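Local coordinates for carboxyltransferase domain-containing protein (PDB 2PHC) that is of unproven function but probably binds ATP and acts as a hydrolase of the carboxyltransferase subdomain C and D family, at residues I23-I34 with L45-L53; P98-L109 with R143-R153. One frame throughout, in Å; residues are numbered along the deposited sequence.

Overall arrangement
The two contacts follow one another along the chain, both segments of interaction 1 preceding those of interaction 2, and lie on opposite sides of the chain's centre. Their own centres are 34 Å apart, and their nearest atoms about 11 Å, so they do not touch. Interaction 1 packs helix 21-37 on the hairpin of strands 42-48 and 51-56, part of a four-stranded antiparallel sheet. Interaction 2 lays the loop between strands 134-138 and 155-156 along helix 100-107, beside the separate seven-stranded mixed sheet. They share no helix, strand or sheet, although all four segments belong to the carboxyltransferase subdomain C and D sequence. The two contacts thus belong to different parts of the fold, one on each sheet.

Interaction 1 (I23-I34 with L45-L53); sequences INDRVHSLAKAI and LVPAYSSLL
Helix-on-sheet packing joins Val27, Ala31 and Ile34 to a beta hairpin: helix 21-37 packs along the hairpin of strands 42-48 and 51-56, in the four-stranded antiparallel sheet. The short axes bear this out, segment 23-34 running antiparallel to strand 45-48 (169°) and at 29° to strand 51-53, each a little over 8 Å away. The side-chain contacts are largely apolar, with methyls also set against turn carbonyls. Val27 sits above the type I turn from Ala48 to Ser51; its CG1, held anti to the backbone N (chi1 172°), descends to 3.4 Å from Ala48 O and 3.5 Å from Pro47 CB, the Val27 and Pro47 side chains meeting at about a right angle. An alanine here would remove both methyls and would probably leave a gap over Pro47 and the turn carbonyls. One turn on, Ala31 CB lies 4.1 Å from both Leu45 CD1 and Leu52 CD1, between the leucines of adjacent strands. Leu52 CD2 also reaches Leu30 CG, whose side chain continues onto Ile13 of strand 10-14. Farther along, the Ile34 and Leu45 side chains meet at a slant. At the other end the fit is tight: Ile23 CG2 presses to 3.5 Å from Ser50 CA.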
loop_
_atom_site.group_PDB
_atom_site.type_symbol
_atom_site.label_atom_id
_atom_site.label_comp_id
_atom_site.label_asym_id
_atom_site.label_seq_id
_atom_site.Cartn_x
_atom_site.Cartn_y
_atom_site.Cartn_z
ATOM N N ILE A 23 4.089 -5.549 -4.571
ATOM C CA ILE A 23 4.631 -6.567 -5.468
ATOM C C ILE A 23 5.121 -7.973 -5.152
ATOM O O ILE A 23 4.769 -8.936 -5.864
ATOM C CB ILE A 23 5.397 -5.949 -6.634
ATOM C CG1 ILE A 23 4.540 -4.819 -7.171
ATOM C CG2 ILE A 23 5.670 -7.015 -7.805
ATOM C CD1 ILE A 23 4.946 -4.384 -8.454
ATOM N N ASN A 24 5.897 -8.076 -4.091
ATOM C CA ASN A 24 6.280 -9.319 -3.515
ATOM C C ASN A 24 5.052 -10.028 -2.973
ATOM O O ASN A 24 4.896 -11.214 -3.224
ATOM C CB ASN A 24 7.446 -9.161 -2.464
ATOM C CG ASN A 24 8.017 -10.518 -2.062
ATOM O OD1 ASN A 24 7.413 -11.218 -1.211
ATOM N ND2 ASN A 24 9.099 -10.958 -2.755
ATOM N N ASP A 25 4.155 -9.313 -2.290
ATOM C CA ASP A 25 2.984 -9.952 -1.700
ATOM C C ASP A 25 1.834 -10.284 -2.678
ATOM O O ASP A 25 1.099 -11.296 -2.466
ATOM C CB ASP A 25 2.433 -9.178 -0.553
ATOM C CG ASP A 25 1.496 -10.017 0.274
ATOM O OD1 ASP A 25 1.991 -10.979 0.919
ATOM O OD2 ASP A 25 0.262 -9.722 0.288
ATOM N N ARG A 26 1.677 -9.461 -3.702
ATOM C CA ARG A 26 0.815 -9.822 -4.840
ATOM C C ARG A 26 1.211 -11.185 -5.468
ATOM O O ARG A 26 0.358 -12.046 -5.641
ATOM C CB ARG A 26 0.779 -8.743 -5.890
ATOM C CG ARG A 26 0.148 -7.405 -5.395
ATOM C CD ARG A 26 -0.228 -6.535 -6.672
ATOM N NE ARG A 26 -0.726 -5.188 -6.279
ATOM C CZ ARG A 26 -2.016 -4.816 -6.272
ATOM N NH1 ARG A 26 -2.966 -5.688 -6.660
ATOM N NH2 ARG A 26 -2.371 -3.571 -5.890
ATOM N N VAL A 27 2.500 -11.343 -5.809
ATOM C CA VAL A 27 3.090 -12.563 -6.323
ATOM C C VAL A 27 2.721 -13.679 -5.416
ATOM O O VAL A 27 2.050 -14.621 -5.840
ATOM C CB VAL A 27 4.636 -12.455 -6.501
ATOM C CG1 VAL A 27 5.260 -13.773 -6.852
ATOM C CG2 VAL A 27 4.985 -11.427 -7.556
ATOM N N HIS A 28 3.097 -13.552 -4.155
ATOM C CA HIS A 28 2.854 -14.588 -3.169
ATOM C C HIS A 28 1.318 -14.893 -2.981
ATOM O O HIS A 28 0.930 -16.025 -2.937
ATOM C CB HIS A 28 3.492 -14.199 -1.849
ATOM C CG HIS A 28 3.273 -15.191 -0.764
ATOM N ND1 HIS A 28 2.707 -14.840 0.458
ATOM C CD2 HIS A 28 3.602 -16.500 -0.672
ATOM C CE1 HIS A 28 2.650 -15.916 1.226
ATOM N NE2 HIS A 28 3.162 -16.939 0.552
ATOM N N SER A 29 0.488 -13.879 -2.886
ATOM C CA SER A 29 -0.961 -14.021 -2.728
ATOM C C SER A 29 -1.595 -14.691 -3.937
ATOM O O SER A 29 -2.484 -15.455 -3.777
ATOM C CB SER A 29 -1.582 -12.624 -2.604
ATOM O OG SER A 29 -1.125 -12.017 -1.470
ATOM N N LEU A 30 -1.121 -14.385 -5.124
ATOM C CA LEU A 30 -1.566 -14.976 -6.321
ATOM C C LEU A 30 -1.175 -16.435 -6.371
ATOM O O LEU A 30 -2.002 -17.251 -6.797
ATOM C CB LEU A 30 -0.994 -14.204 -7.508
ATOM C CG LEU A 30 -1.263 -14.631 -8.947
ATOM C CD1 LEU A 30 -2.706 -15.021 -9.349
ATOM C CD2 LEU A 30 -0.710 -13.592 -9.897
ATOM N N ALA A 31 0.027 -16.776 -5.956
ATOM C CA ALA A 31 0.443 -18.136 -5.967
ATOM C C ALA A 31 -0.362 -18.929 -5.018
ATOM O O ALA A 31 -0.829 -19.957 -5.344
ATOM C CB ALA A 31 1.856 -18.274 -5.649
ATOM N N LYS A 32 -0.524 -18.405 -3.835
ATOM C CA LYS A 32 -1.523 -18.873 -2.939
ATOM C C LYS A 32 -2.961 -19.036 -3.464
ATOM O O LYS A 32 -3.620 -19.908 -3.029
ATOM C CB LYS A 32 -1.429 -18.226 -1.560
ATOM C CG LYS A 32 -0.165 -18.557 -0.784
ATOM C CD LYS A 32 -0.303 -19.652 0.229
ATOM C CE LYS A 32 0.992 -20.299 0.563
ATOM N NZ LYS A 32 1.029 -20.978 1.847
ATOM N N ALA A 33 -3.411 -18.217 -4.415
ATOM C CA ALA A 33 -4.838 -18.145 -4.805
ATOM C C ALA A 33 -4.898 -19.340 -5.730
ATOM O O ALA A 33 -5.842 -20.163 -5.702
ATOM C CB ALA A 33 -5.149 -16.836 -5.597
ATOM N N ILE A 34 -3.879 -19.479 -6.553
ATOM C CA ILE A 34 -3.810 -20.623 -7.408
ATOM C C ILE A 34 -3.721 -21.926 -6.700
ATOM O O ILE A 34 -4.332 -22.868 -7.152
ATOM C CB ILE A 34 -2.693 -20.526 -8.454
ATOM C CG1 ILE A 34 -3.024 -19.375 -9.392
ATOM C CG2 ILE A 34 -2.543 -21.849 -9.268
ATOM C CD1 ILE A 34 -1.822 -19.098 -10.238
ATOM N N LEU A 45 4.865 -23.687 -9.872
ATOM C CA LEU A 45 4.706 -22.239 -9.688
ATOM C C LEU A 45 6.070 -21.732 -9.159
ATOM O O LEU A 45 6.569 -22.238 -8.198
ATOM C CB LEU A 45 3.595 -21.957 -8.610
ATOM C CG LEU A 45 2.117 -22.129 -8.966
ATOM C CD1 LEU A 45 1.317 -21.782 -7.765
ATOM C CD2 LEU A 45 1.695 -21.262 -10.164
ATOM N N VAL A 46 6.631 -20.727 -9.790
ATOM C CA VAL A 46 7.959 -20.227 -9.412
ATOM C C VAL A 46 7.735 -18.756 -9.248
ATOM O O VAL A 46 7.607 -18.047 -10.233
ATOM C CB VAL A 46 9.060 -20.518 -10.555
ATOM C CG1 VAL A 46 10.479 -20.272 -10.036
ATOM C CG2 VAL A 46 8.928 -21.993 -11.170
ATOM N N PRO A 47 7.540 -18.298 -8.016
ATOM C CA PRO A 47 7.443 -16.850 -7.780
ATOM C C PRO A 47 8.783 -16.192 -8.063
ATOM O O PRO A 47 9.774 -16.812 -7.793
ATOM C CB PRO A 47 7.065 -16.771 -6.282
ATOM C CG PRO A 47 7.604 -18.068 -5.654
ATOM C CD PRO A 47 7.334 -19.081 -6.770
ATOM N N ALA A 48 8.834 -14.953 -8.564
ATOM C CA ALA A 48 10.063 -14.133 -8.563
ATOM C C ALA A 48 9.614 -12.849 -7.975
ATOM O O ALA A 48 8.406 -12.743 -7.703
ATOM C CB ALA A 48 10.661 -13.938 -10.036
ATOM N N TYR A 49 10.495 -11.844 -7.837
ATOM C CA TYR A 49 10.157 -10.601 -7.130
ATOM C C TYR A 49 9.033 -9.742 -7.700
ATOM O O TYR A 49 8.353 -9.021 -6.966
ATOM C CB TYR A 49 11.413 -9.724 -6.951
ATOM C CG TYR A 49 11.873 -9.082 -8.263
ATOM C CD1 TYR A 49 11.530 -7.772 -8.572
ATOM C CD2 TYR A 49 12.612 -9.800 -9.226
ATOM C CE1 TYR A 49 11.920 -7.192 -9.803
ATOM C CE2 TYR A 49 12.978 -9.228 -10.440
ATOM C CZ TYR A 49 12.630 -7.901 -10.698
ATOM O OH TYR A 49 12.994 -7.266 -11.878
ATOM N N SER A 50 8.893 -9.728 -9.020
ATOM C CA SER A 50 7.772 -9.064 -9.691
ATOM C C SER A 50 7.130 -9.968 -10.734
ATOM O O SER A 50 6.574 -9.475 -11.644
ATOM C CB SER A 50 8.177 -7.723 -10.337
ATOM O OG SER A 50 9.320 -7.891 -11.181
ATOM N N SER A 51 7.193 -11.293 -10.600
ATOM C CA SER A 51 6.442 -12.155 -11.517
ATOM C C SER A 51 6.164 -13.557 -10.972
ATOM O O SER A 51 6.838 -14.006 -10.050
ATOM C CB SER A 51 7.201 -12.286 -12.807
ATOM O OG SER A 51 8.549 -12.617 -12.508
ATOM N N LEU A 52 5.240 -14.281 -11.560
ATOM C CA LEU A 52 5.052 -15.662 -11.244
ATOM C C LEU A 52 5.007 -16.526 -12.437
ATOM O O LEU A 52 4.218 -16.347 -13.284
ATOM C CB LEU A 52 3.801 -15.852 -10.430
ATOM C CG LEU A 52 3.292 -17.222 -10.105
ATOM C CD1 LEU A 52 4.104 -17.808 -9.064
ATOM C CD2 LEU A 52 1.943 -17.036 -9.643
ATOM N N LEU A 53 5.871 -17.505 -12.464
ATOM C CA LEU A 53 5.917 -18.462 -13.519
ATOM C C LEU A 53 4.999 -19.619 -13.268
ATOM O O LEU A 53 4.970 -20.159 -12.220
ATOM C CB LEU A 53 7.334 -18.889 -13.809
ATOM C CG LEU A 53 7.549 -19.757 -15.036
ATOM C CD1 LEU A 53 7.303 -19.054 -16.270
ATOM C CD2 LEU A 53 8.857 -20.381 -15.015
#

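Interaction 2 (P98-L109 with R143-R153); sequences PDIEFVAQYNGL and RIATPRLEKPR
The guanidinium of Arg153 is layered between two apolar groups and gripped at its edge by Asp99: Leu149 CD1 lies over one face and Pro98 CG over the opposite one, both offset toward the rim, while Asp99 CG lies at the edge, in plane. The salt bridge is end-on and bidentate. Arg153 NH2 gives a nearly straight bond to Asp99 OD1 (2.9 Å, 170°), and NH1 reaches the syn lone pair of Asp99 OD2 at 2.8 Å. Carboxylate and guanidinium planes are 27° apart, close to coplanar; an Arg153 chain extended from CG to NE delivers its end group to the acid. Asp99 OD2 has a second donor, Ile181 N, so the acid is held by more than the arginine.

Two aromatic rings meet the loop differently. Tyr106 turns one face to Pro147, whose CD comes to 3.3 Å from Tyr106 CZ, with Thr146 CG2 over the same face. Phe102 instead offers its edge to that methyl, in plane, 3.4 Å from Phe102 CE2. The Thr146 methyl is therefore shared by the two rings.

The amide of Asn107 ties the helix end to the loop. Its ND2 donates to Ala145 O at 3.1 Å, above the carbonyl plane, and to Val103 O within the helix at 2.8 Å; a weak approach to Thr146 OG1 must share a hydrogen with one of these. A water bridges Asn107 O and Arg143 O, beside a Schellman motif with Gly108 as C-prime.

Leu109 CD1 packs on Ile144 CG2 at 3.8 Å. Helix 100-107 and the loop pack together over strands 160-164 and 180-184, which Val103 and Thr146 both touch; Ile144 continues onto helix 111-119, and Arg180 forms a cation-pi contact with Phe102.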
loop_
_atom_site.group_PDB
_atom_site.type_symbol
_atom_site.label_atom_id
_atom_site.label_comp_id
_atom_site.label_asym_id
_atom_site.label_seq_id
_atom_site.Cartn_x
_atom_site.Cartn_y
_atom_site.Cartn_z
ATOM N N PRO A 98 4.284 20.731 7.295
ATOM C CA PRO A 98 5.479 21.599 7.478
ATOM C C PRO A 98 6.832 20.974 7.199
ATOM O O PRO A 98 7.831 21.673 6.901
ATOM C CB PRO A 98 5.395 21.998 8.953
ATOM C CG PRO A 98 4.302 21.167 9.552
ATOM C CD PRO A 98 3.399 20.764 8.469
ATOM N N ASP A 99 6.889 19.672 7.280
ATOM C CA ASP A 99 8.134 18.997 7.345
ATOM C C ASP A 99 8.475 18.352 6.003
ATOM O O ASP A 99 9.433 17.666 5.885
ATOM C CB ASP A 99 8.061 17.946 8.428
ATOM C CG ASP A 99 7.935 18.508 9.821
ATOM O OD1 ASP A 99 8.651 19.420 10.169
ATOM O OD2 ASP A 99 7.148 18.000 10.588
ATOM N N ILE A 100 7.669 18.572 4.987
ATOM C CA ILE A 100 7.852 17.868 3.730
ATOM C C ILE A 100 9.080 18.298 2.988
ATOM O O ILE A 100 9.670 17.553 2.283
ATOM C CB ILE A 100 6.613 17.906 2.830
ATOM C CG1 ILE A 100 6.671 16.826 1.766
ATOM C CG2 ILE A 100 6.424 19.257 2.190
ATOM C CD1 ILE A 100 5.439 16.686 1.015
ATOM N N GLU A 101 9.471 19.529 3.179
ATOM C CA GLU A 101 10.646 20.030 2.500
ATOM C C GLU A 101 11.869 19.405 3.058
ATOM O O GLU A 101 12.794 19.094 2.307
ATOM C CB GLU A 101 10.690 21.607 2.508
ATOM C CG GLU A 101 9.467 22.301 1.755
ATOM C CD GLU A 101 8.267 22.671 2.727
ATOM O OE1 GLU A 101 8.179 22.194 3.911
ATOM O OE2 GLU A 101 7.394 23.458 2.289
ATOM N N PHE A 102 11.926 19.207 4.375
ATOM C CA PHE A 102 13.105 18.543 4.986
ATOM C C PHE A 102 13.150 17.057 4.585
ATOM O O PHE A 102 14.251 16.422 4.463
ATOM C CB PHE A 102 13.031 18.702 6.507
ATOM C CG PHE A 102 14.059 17.892 7.254
ATOM C CD1 PHE A 102 15.203 18.503 7.812
ATOM C CD2 PHE A 102 13.885 16.500 7.435
ATOM C CE1 PHE A 102 16.130 17.757 8.470
ATOM C CE2 PHE A 102 14.873 15.757 8.055
ATOM C CZ PHE A 102 15.968 16.365 8.608
ATOM N N VAL A 103 11.970 16.453 4.413
ATOM C CA VAL A 103 11.906 14.997 4.037
ATOM C C VAL A 103 12.533 14.804 2.670
ATOM O O VAL A 103 13.353 13.946 2.507
ATOM C CB VAL A 103 10.471 14.400 3.971
ATOM C CG1 VAL A 103 10.543 12.969 3.335
ATOM C CG2 VAL A 103 9.838 14.386 5.353
ATOM N N ALA A 104 12.085 15.642 1.727
ATOM C CA ALA A 104 12.631 15.772 0.374
ATOM C C ALA A 104 14.120 15.973 0.449
ATOM O O ALA A 104 14.931 15.175 0.027
ATOM C CB ALA A 104 11.970 16.980 -0.243
ATOM N N GLN A 105 14.508 17.028 1.099
ATOM C CA GLN A 105 15.906 17.408 1.099
ATOM C C GLN A 105 16.763 16.401 1.755
ATOM O O GLN A 105 17.841 16.129 1.239
ATOM C CB GLN A 105 16.006 18.803 1.756
ATOM C CG GLN A 105 17.414 19.218 2.198
ATOM C CD GLN A 105 17.624 20.710 2.037
ATOM O OE1 GLN A 105 16.670 21.523 2.279
ATOM N NE2 GLN A 105 18.874 21.100 1.586
ATOM N N TYR A 106 16.351 15.823 2.905
ATOM C CA TYR A 106 17.150 14.727 3.592
ATOM C C TYR A 106 17.324 13.524 2.648
ATOM O O TYR A 106 18.226 12.748 2.753
ATOM C CB TYR A 106 16.415 14.326 4.910
ATOM C CG TYR A 106 17.098 13.331 5.830
ATOM C CD1 TYR A 106 17.805 13.787 6.916
ATOM C CD2 TYR A 106 17.005 11.924 5.652
ATOM C CE1 TYR A 106 18.458 12.909 7.794
ATOM C CE2 TYR A 106 17.643 11.013 6.596
ATOM C CZ TYR A 106 18.362 11.557 7.633
ATOM O OH TYR A 106 19.066 10.816 8.548
ATOM N N ASN A 107 16.478 13.401 1.633
ATOM C CA ASN A 107 16.536 12.197 0.773
ATOM C C ASN A 107 16.898 12.499 -0.652
ATOM O O ASN A 107 17.168 11.586 -1.404
ATOM C CB ASN A 107 15.200 11.404 0.871
ATOM C CG ASN A 107 15.046 10.773 2.217
ATOM O OD1 ASN A 107 15.869 9.950 2.602
ATOM N ND2 ASN A 107 14.084 11.254 2.999
ATOM N N GLY A 108 16.896 13.778 -1.017
ATOM C CA GLY A 108 17.607 14.227 -2.227
ATOM C C GLY A 108 16.576 14.166 -3.303
ATOM O O GLY A 108 16.865 13.750 -4.418
ATOM N N LEU A 109 15.376 14.670 -2.989
ATOM C CA LEU A 109 14.264 14.604 -3.916
ATOM C C LEU A 109 13.552 15.944 -3.896
ATOM O O LEU A 109 13.725 16.740 -2.982
ATOM C CB LEU A 109 13.249 13.508 -3.466
ATOM C CG LEU A 109 13.614 12.020 -3.272
ATOM C CD1 LEU A 109 12.645 11.267 -2.319
ATOM C CD2 LEU A 109 13.737 11.253 -4.624
ATOM N N ARG A 143 12.993 5.297 0.152
ATOM C CA ARG A 143 13.582 6.492 -0.387
ATOM C C ARG A 143 13.089 7.735 0.303
ATOM O O ARG A 143 13.677 8.821 0.116
ATOM C CB ARG A 143 13.314 6.593 -1.890
ATOM C CG ARG A 143 14.125 5.623 -2.732
ATOM C CD ARG A 143 13.618 5.742 -4.185
ATOM N NE ARG A 143 12.300 5.148 -4.406
ATOM C CZ ARG A 143 11.515 5.373 -5.463
ATOM N NH1 ARG A 143 11.876 6.236 -6.420
ATOM N NH2 ARG A 143 10.340 4.748 -5.556
ATOM N N ILE A 144 11.953 7.611 0.998
ATOM C CA ILE A 144 11.446 8.710 1.843
ATOM C C ILE A 144 11.623 8.548 3.368
ATOM O O ILE A 144 11.139 9.362 4.130
ATOM C CB ILE A 144 10.050 9.140 1.439
ATOM C CG1 ILE A 144 9.055 7.993 1.557
ATOM C CG2 ILE A 144 10.071 9.685 0.021
ATOM C CD1 ILE A 144 7.661 8.526 1.583
ATOM N N ALA A 145 12.403 7.538 3.768
ATOM C CA ALA A 145 12.760 7.281 5.166
ATOM C C ALA A 145 13.356 8.556 5.833
ATOM O O ALA A 145 14.241 9.180 5.236
ATOM C CB ALA A 145 13.760 6.102 5.233
ATOM N N THR A 146 12.896 8.955 7.023
ATOM C CA THR A 146 13.366 10.210 7.659
ATOM C C THR A 146 13.202 10.127 9.133
ATOM O O THR A 146 12.049 9.927 9.631
ATOM C CB THR A 146 12.590 11.497 7.171
ATOM O OG1 THR A 146 12.538 11.515 5.749
ATOM C CG2 THR A 146 13.302 12.794 7.645
ATOM N N PRO A 147 14.313 10.365 9.885
ATOM C CA PRO A 147 14.239 10.300 11.368
ATOM C C PRO A 147 13.320 11.363 11.924
ATOM O O PRO A 147 13.010 12.253 11.200
ATOM C CB PRO A 147 15.692 10.482 11.842
ATOM C CG PRO A 147 16.336 11.310 10.736
ATOM C CD PRO A 147 15.672 10.727 9.420
ATOM N N ARG A 148 12.796 11.174 13.143
ATOM C CA ARG A 148 11.877 12.077 13.874
ATOM C C ARG A 148 12.501 13.472 14.226
ATOM O O ARG A 148 13.731 13.642 14.184
ATOM C CB ARG A 148 11.535 11.412 15.240
ATOM C CG ARG A 148 10.539 10.242 15.159
ATOM C CD ARG A 148 10.836 9.324 16.364
ATOM N NE ARG A 148 10.042 8.059 16.403
ATOM C CZ ARG A 148 10.342 6.918 15.768
ATOM N NH1 ARG A 148 11.410 6.766 15.020
ATOM N NH2 ARG A 148 9.584 5.893 15.933
ATOM N N LEU A 149 11.668 14.411 14.648
ATOM C CA LEU A 149 12.169 15.680 15.121
ATOM C C LEU A 149 13.001 15.410 16.363
ATOM O O LEU A 149 12.805 14.392 17.067
ATOM C CB LEU A 149 11.056 16.674 15.385
ATOM C CG LEU A 149 10.195 17.238 14.221
ATOM C CD1 LEU A 149 9.118 17.960 14.860
ATOM C CD2 LEU A 149 10.908 18.194 13.445
ATOM N N GLU A 150 13.981 16.284 16.613
ATOM C CA GLU A 150 14.817 16.086 17.768
ATOM C C GLU A 150 13.989 16.303 19.053
ATOM O O GLU A 150 14.160 15.624 20.060
ATOM C CB GLU A 150 16.130 16.917 17.674
ATOM C CG GLU A 150 17.454 16.212 18.228
ATOM C CD GLU A 150 17.703 14.648 17.942
ATOM O OE1 GLU A 150 18.133 14.278 16.797
ATOM O OE2 GLU A 150 17.570 13.815 18.912
ATOM N N LYS A 151 13.026 17.191 18.966
ATOM C CA LYS A 151 12.092 17.386 20.025
ATOM C C LYS A 151 10.718 17.406 19.403
ATOM O O LYS A 151 10.476 18.165 18.478
ATOM C CB LYS A 151 12.368 18.776 20.417
ATOM C CD LYS A 151 11.065 21.070 20.857
ATOM C CE LYS A 151 10.277 22.134 20.065
ATOM N NZ LYS A 151 11.043 23.423 19.813
ATOM N N PRO A 152 9.791 16.633 19.968
ATOM C CA PRO A 152 8.380 16.566 19.579
ATOM C C PRO A 152 7.617 17.890 19.629
ATOM O O PRO A 152 7.830 18.656 20.556
ATOM C CB PRO A 152 7.772 15.625 20.617
ATOM C CG PRO A 152 8.941 14.854 21.171
ATOM C CD PRO A 152 10.144 15.714 21.059
ATOM N N ARG A 153 6.706 18.113 18.674
ATOM C CA ARG A 153 5.704 19.129 18.741
ATOM C C ARG A 153 4.680 18.804 19.810
ATOM O O ARG A 153 4.472 17.613 20.128
ATOM C CB ARG A 153 4.971 19.253 17.406
ATOM C CG ARG A 153 5.810 19.814 16.296
ATOM C CD ARG A 153 4.952 20.252 15.170
ATOM N NE ARG A 153 5.839 20.822 14.152
ATOM C CZ ARG A 153 6.352 20.138 13.155
ATOM N NH1 ARG A 153 6.012 18.832 13.007
ATOM N NH2 ARG A 153 7.190 20.759 12.308
HETATM O O HOH W 1 16.382 8.796 -1.391
#